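Local coordinates for Glyoxalase/bleomycin resistance protein/dioxygenase (Nocardioides sp., PDB 4MYM) that is of unconfirmed function but probably belongs to the glyoxalase, bleomycin resistance and dioxygenase proteins, many of which are metal-dependent enzymes or drug-binding proteins, at residues D33-T38 against A74-Q79; E42-F47 against P142-E147. All blocks are in the same frame, centred on the assembly; numbering follows the deposited sequence.

Contact 1. Residues D33-T38 against A74-Q79; sequences DLCLVT and ALWDAQ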
# COMPACT_ATOMS: atom_id res chain seq x y z
N ASP A 33 3.95 -4.49 -5.05
CA ASP A 33 4.83 -3.55 -4.38
C ASP A 33 4.01 -2.35 -3.89
O ASP A 33 3.13 -1.84 -4.60
CB ASP A 33 5.92 -3.02 -5.33
CG ASP A 33 6.72 -4.11 -6.05
OD1 ASP A 33 6.17 -4.85 -6.91
OD2 ASP A 33 7.95 -4.18 -5.79
N LEU A 34 4.29 -1.91 -2.67
CA LEU A 34 3.70 -0.68 -2.13
C LEU A 34 4.82 0.32 -2.01
O LEU A 34 5.79 0.09 -1.28
CB LEU A 34 3.06 -0.94 -0.76
CG LEU A 34 2.69 0.33 0.02
CD1 LEU A 34 1.62 1.11 -0.72
CD2 LEU A 34 2.24 -0.03 1.42
N CYS A 35 4.72 1.42 -2.76
CA CYS A 35 5.80 2.38 -2.85
C CYS A 35 5.36 3.74 -2.28
O CYS A 35 4.52 4.46 -2.84
CB CYS A 35 6.27 2.53 -4.29
SG CYS A 35 7.72 3.56 -4.44
N LEU A 36 5.94 4.07 -1.14
CA LEU A 36 5.66 5.31 -0.46
C LEU A 36 6.43 6.45 -1.12
O LEU A 36 7.57 6.27 -1.57
CB LEU A 36 6.03 5.21 1.02
CG LEU A 36 5.42 4.04 1.81
CD1 LEU A 36 5.82 4.12 3.27
CD2 LEU A 36 3.92 4.00 1.69
N VAL A 37 5.80 7.61 -1.16
CA VAL A 37 6.41 8.81 -1.71
C VAL A 37 7.15 9.50 -0.57
O VAL A 37 6.55 9.86 0.45
CB VAL A 37 5.35 9.72 -2.34
CG1 VAL A 37 5.95 11.05 -2.77
CG2 VAL A 37 4.71 9.01 -3.53
N THR A 38 8.46 9.65 -0.73
CA THR A 38 9.29 10.27 0.30
C THR A 38 9.83 11.63 -0.17
O THR A 38 9.82 11.94 -1.38
CB THR A 38 10.44 9.33 0.75
OG1 THR A 38 11.08 9.86 1.92
CG2 THR A 38 11.47 9.14 -0.35
N ALA A 74 8.54 -0.21 -0.70
CA ALA A 74 9.49 0.61 -1.45
C ALA A 74 9.34 2.09 -1.12
O ALA A 74 8.31 2.54 -0.59
CB ALA A 74 9.30 0.37 -2.95
N LEU A 75 10.39 2.85 -1.40
CA LEU A 75 10.40 4.29 -1.20
C LEU A 75 10.97 4.97 -2.43
O LEU A 75 12.00 4.56 -2.94
CB LEU A 75 11.28 4.66 0.00
CG LEU A 75 11.11 3.82 1.28
CD1 LEU A 75 12.29 4.06 2.22
CD2 LEU A 75 9.79 4.14 1.96
N TRP A 76 10.33 6.04 -2.86
CA TRP A 76 10.74 6.73 -4.08
C TRP A 76 10.58 8.23 -3.87
O TRP A 76 9.50 8.71 -3.52
CB TRP A 76 9.88 6.25 -5.25
CG TRP A 76 10.44 6.49 -6.63
CD1 TRP A 76 11.61 7.13 -6.97
CD2 TRP A 76 9.84 6.09 -7.85
NE1 TRP A 76 11.76 7.14 -8.35
CE2 TRP A 76 10.68 6.52 -8.91
CE3 TRP A 76 8.66 5.41 -8.16
CZ2 TRP A 76 10.38 6.28 -10.24
CZ3 TRP A 76 8.36 5.18 -9.50
CH2 TRP A 76 9.23 5.61 -10.52
N ASP A 77 11.67 8.97 -4.08
CA ASP A 77 11.68 10.41 -3.90
C ASP A 77 10.69 11.09 -4.83
O ASP A 77 10.67 10.80 -6.03
CB ASP A 77 13.07 10.96 -4.19
CG ASP A 77 13.13 12.46 -4.01
OD1 ASP A 77 13.18 12.91 -2.84
OD2 ASP A 77 13.09 13.18 -5.02
N ALA A 78 9.89 12.01 -4.27
CA ALA A 78 8.85 12.72 -5.02
C ALA A 78 9.38 13.51 -6.22
O ALA A 78 8.76 13.52 -7.29
CB ALA A 78 8.08 13.66 -4.09
N GLN A 79 10.50 14.21 -6.03
CA GLN A 79 11.09 15.00 -7.12
C GLN A 79 11.51 14.11 -8.29
O GLN A 79 11.20 14.42 -9.45
CB GLN A 79 12.29 15.81 -6.61
CG GLN A 79 12.83 16.83 -7.61
CD GLN A 79 13.81 17.82 -6.98
OE1 GLN A 79 13.73 18.15 -5.79
NE2 GLN A 79 14.73 18.33 -7.80
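Leu34, Leu36 and Thr38 trade backbone hydrogen bonds with Ala74, Trp76 and Ala78, and the two strands run parallel. Five bonds make the ladder. Ala74 N donates to Leu34 O at 2.8 Å, and Leu36 N returns a bond to Ala74 O at 2.9 Å. Trp76 N and Thr38 N continue the alternation through Leu36 O and Trp76 O. The last bond, Ala78 N to Thr38 O at 2.9 Å, comes from the first turn of helix 78-85. Asp77 is the N-cap of that helix, and its OD2 accepts from Leu80 N. The strands are the first and fourth of a sheet ordered 1-4-3-2, consistent with the beta-alpha-beta-beta-beta module of the glyoxalase and bleomycin resistance fold.

Apolar contacts lie on both faces. On one face lie Cys35, Val37, Ala74 and Trp76. Cys35 SG is anti to the backbone N (chi1 -173°), which lays it along the neighbouring strand. There Cys35 SG meets Trp76 CB at 3.5 Å and Ala74 CB at 3.9 Å, and it sits at the edge of the indole, near its plane. Val37 CG1 touches Ala78 CB at 3.6 Å. On the other face Leu36 and Leu75 cross at a slant, with Leu36 CB 4.0 Å from Leu75 CD2. Their side chains also pack on Tyr48 of helix 41-51.

Trp76 meets Trp134 of the second subunit edge to face. The backbone bonds fix the register, leaving side chains to apolar packing, while strand 33-38 pairs antiparallel with that subunit and extends the sheet across the interface.

Contact 2. Residues E42-F47 against P142-E147; sequences EASVEF and PGPCGE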
# COMPACT_ATOMS: atom_id res chain seq x y z
N GLU A 42 16.89 8.97 2.81
CA GLU A 42 17.77 8.36 3.82
C GLU A 42 17.13 8.32 5.21
O GLU A 42 17.32 7.34 5.92
CB GLU A 42 19.15 9.03 3.85
CG GLU A 42 19.96 8.82 2.57
CD GLU A 42 19.90 7.39 2.04
OE1 GLU A 42 20.10 6.45 2.84
OE2 GLU A 42 19.64 7.20 0.83
N ALA A 43 16.37 9.34 5.57
CA ALA A 43 15.65 9.34 6.84
C ALA A 43 14.54 8.28 6.84
O ALA A 43 14.32 7.60 7.84
CB ALA A 43 15.08 10.73 7.14
N SER A 44 13.84 8.15 5.71
CA SER A 44 12.85 7.09 5.55
C SER A 44 13.49 5.72 5.65
O SER A 44 13.02 4.89 6.40
CB SER A 44 12.10 7.24 4.21
OG SER A 44 11.19 8.32 4.27
N VAL A 45 14.58 5.48 4.93
CA VAL A 45 15.27 4.19 5.00
C VAL A 45 15.64 3.87 6.47
O VAL A 45 15.43 2.76 6.93
CB VAL A 45 16.53 4.15 4.09
CG1 VAL A 45 17.43 2.97 4.42
CG2 VAL A 45 16.13 4.12 2.62
N GLU A 46 16.15 4.86 7.19
CA GLU A 46 16.51 4.69 8.60
C GLU A 46 15.31 4.24 9.46
O GLU A 46 15.43 3.33 10.29
CB GLU A 46 17.10 6.00 9.14
CG GLU A 46 17.48 6.01 10.61
CD GLU A 46 18.64 5.07 10.95
OE1 GLU A 46 19.33 4.56 10.02
OE2 GLU A 46 18.87 4.86 12.16
N PHE A 47 14.15 4.86 9.23
CA PHE A 47 12.93 4.51 9.97
C PHE A 47 12.50 3.06 9.75
O PHE A 47 12.32 2.30 10.70
CB PHE A 47 11.80 5.48 9.59
CG PHE A 47 10.48 5.21 10.27
CD1 PHE A 47 9.58 4.30 9.75
CD2 PHE A 47 10.14 5.89 11.45
CE1 PHE A 47 8.37 4.04 10.38
CE2 PHE A 47 8.93 5.64 12.08
CZ PHE A 47 8.04 4.72 11.54
N PRO A 142 2.19 7.15 12.89
CA PRO A 142 2.65 7.77 11.65
C PRO A 142 4.01 7.25 11.20
O PRO A 142 4.87 6.92 12.03
CB PRO A 142 2.77 9.25 12.02
CG PRO A 142 3.16 9.23 13.45
CD PRO A 142 2.47 8.03 14.05
N GLY A 143 4.20 7.15 9.89
CA GLY A 143 5.53 6.94 9.32
C GLY A 143 5.98 8.24 8.65
O GLY A 143 5.23 9.21 8.62
N PRO A 144 7.21 8.26 8.13
CA PRO A 144 7.81 9.47 7.56
C PRO A 144 7.37 9.83 6.12
O PRO A 144 7.82 10.85 5.59
CB PRO A 144 9.31 9.17 7.61
CG PRO A 144 9.42 7.68 7.58
CD PRO A 144 8.17 7.14 8.22
N CYS A 145 6.51 9.03 5.50
CA CYS A 145 6.09 9.29 4.12
C CYS A 145 4.61 9.63 4.00
O CYS A 145 3.95 9.30 3.00
CB CYS A 145 6.44 8.08 3.24
SG CYS A 145 8.21 7.80 3.09
N GLY A 146 4.07 10.30 5.02
CA GLY A 146 2.67 10.67 5.04
C GLY A 146 1.72 9.55 5.40
O GLY A 146 0.54 9.78 5.61
N GLU A 147 2.22 8.32 5.45
CA GLU A 147 1.36 7.20 5.77
C GLU A 147 1.22 7.08 7.29
O GLU A 147 2.05 7.60 8.05
CB GLU A 147 1.92 5.89 5.20
CG GLU A 147 2.93 5.16 6.08
CD GLU A 147 4.32 5.77 6.11
OE1 GLU A 147 4.52 6.92 5.65
OE2 GLU A 147 5.24 5.07 6.58
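Ser44 and Phe47 of helix 41-51 face Pro144 and Cys145 in the loop between strands 136-142 and 147-154. They lie one helical turn apart, on the side of the helix turned to the loop. Ser44 comes first. Ser44 OG is anti to the carbonyl carbon (chi1 -73°) and approaches Cys145 SG to 3.2 Å. Ser44 OG lies 3.8 Å from Pro144 CG. The hydrogen-bond partner of the hydroxyl is Thr38 OG1, on strand 33-38. Cys145 SG thus lies beside a serine that is already tied to the sheet.

The loop joins two antiparallel strands of the second four-stranded sheet, whereas the helix follows the first strand of the other sheet. Each sheet has the strand order 1-4-3-2, consistent with the paired beta-alpha-beta-beta-beta modules of the glyoxalase and bleomycin resistance fold. The contact joins helix 41-51, which follows a strand of the first sheet, to a strand connection of the second sheet. Within the loop, Cys145 N donates at 2.9 Å to Glu147 OE1, which accepts on its syn lone pair. Glu147 OE2 is hydrogen-bonded to Tyr48 OH and Trp149 NE1, so the carboxylate links the loop to helix 41-51.

One turn after Ser44, Phe47 has its ring anti to the backbone N (chi1 179°), which extends it over the loop. Pro144 CD makes a CH-pi contact with one face. Pro144 CD lies 3.6 Å from the Phe47 ring centroid and 16° off the ring normal. The ring reaches on past the proline, and Phe47 CZ comes to 4.0 Å from Gly143 CA. Pro142 O lies 3.9 Å from Phe47 CZ, obliquely to the ring. Leu52 and Ile123 also touch Phe47.

How the contacts relate
The centres of contacts 1 and 2 are about 10 Å apart, and their residues touch. Along the chain the segments alternate: 33-38, 42-47, 74-79, 142-147. Strand 33-38 leads almost directly into helix 41-51, so the first segments of both contacts are neighbours in sequence. Contact 1 lies in the sheet of the N-terminal half. Contact 2 brings helix 41-51, which follows strand 33-38, against a loop of the second sheet. Cys145 bridges the two: Cys145 CB lies 3.3 Å from Val37 O, and Cys145 SG is 3.6 Å from Thr38 CB. Together the contacts place the first sheet, helix 41-51 and the loop of the second sheet in one packed region.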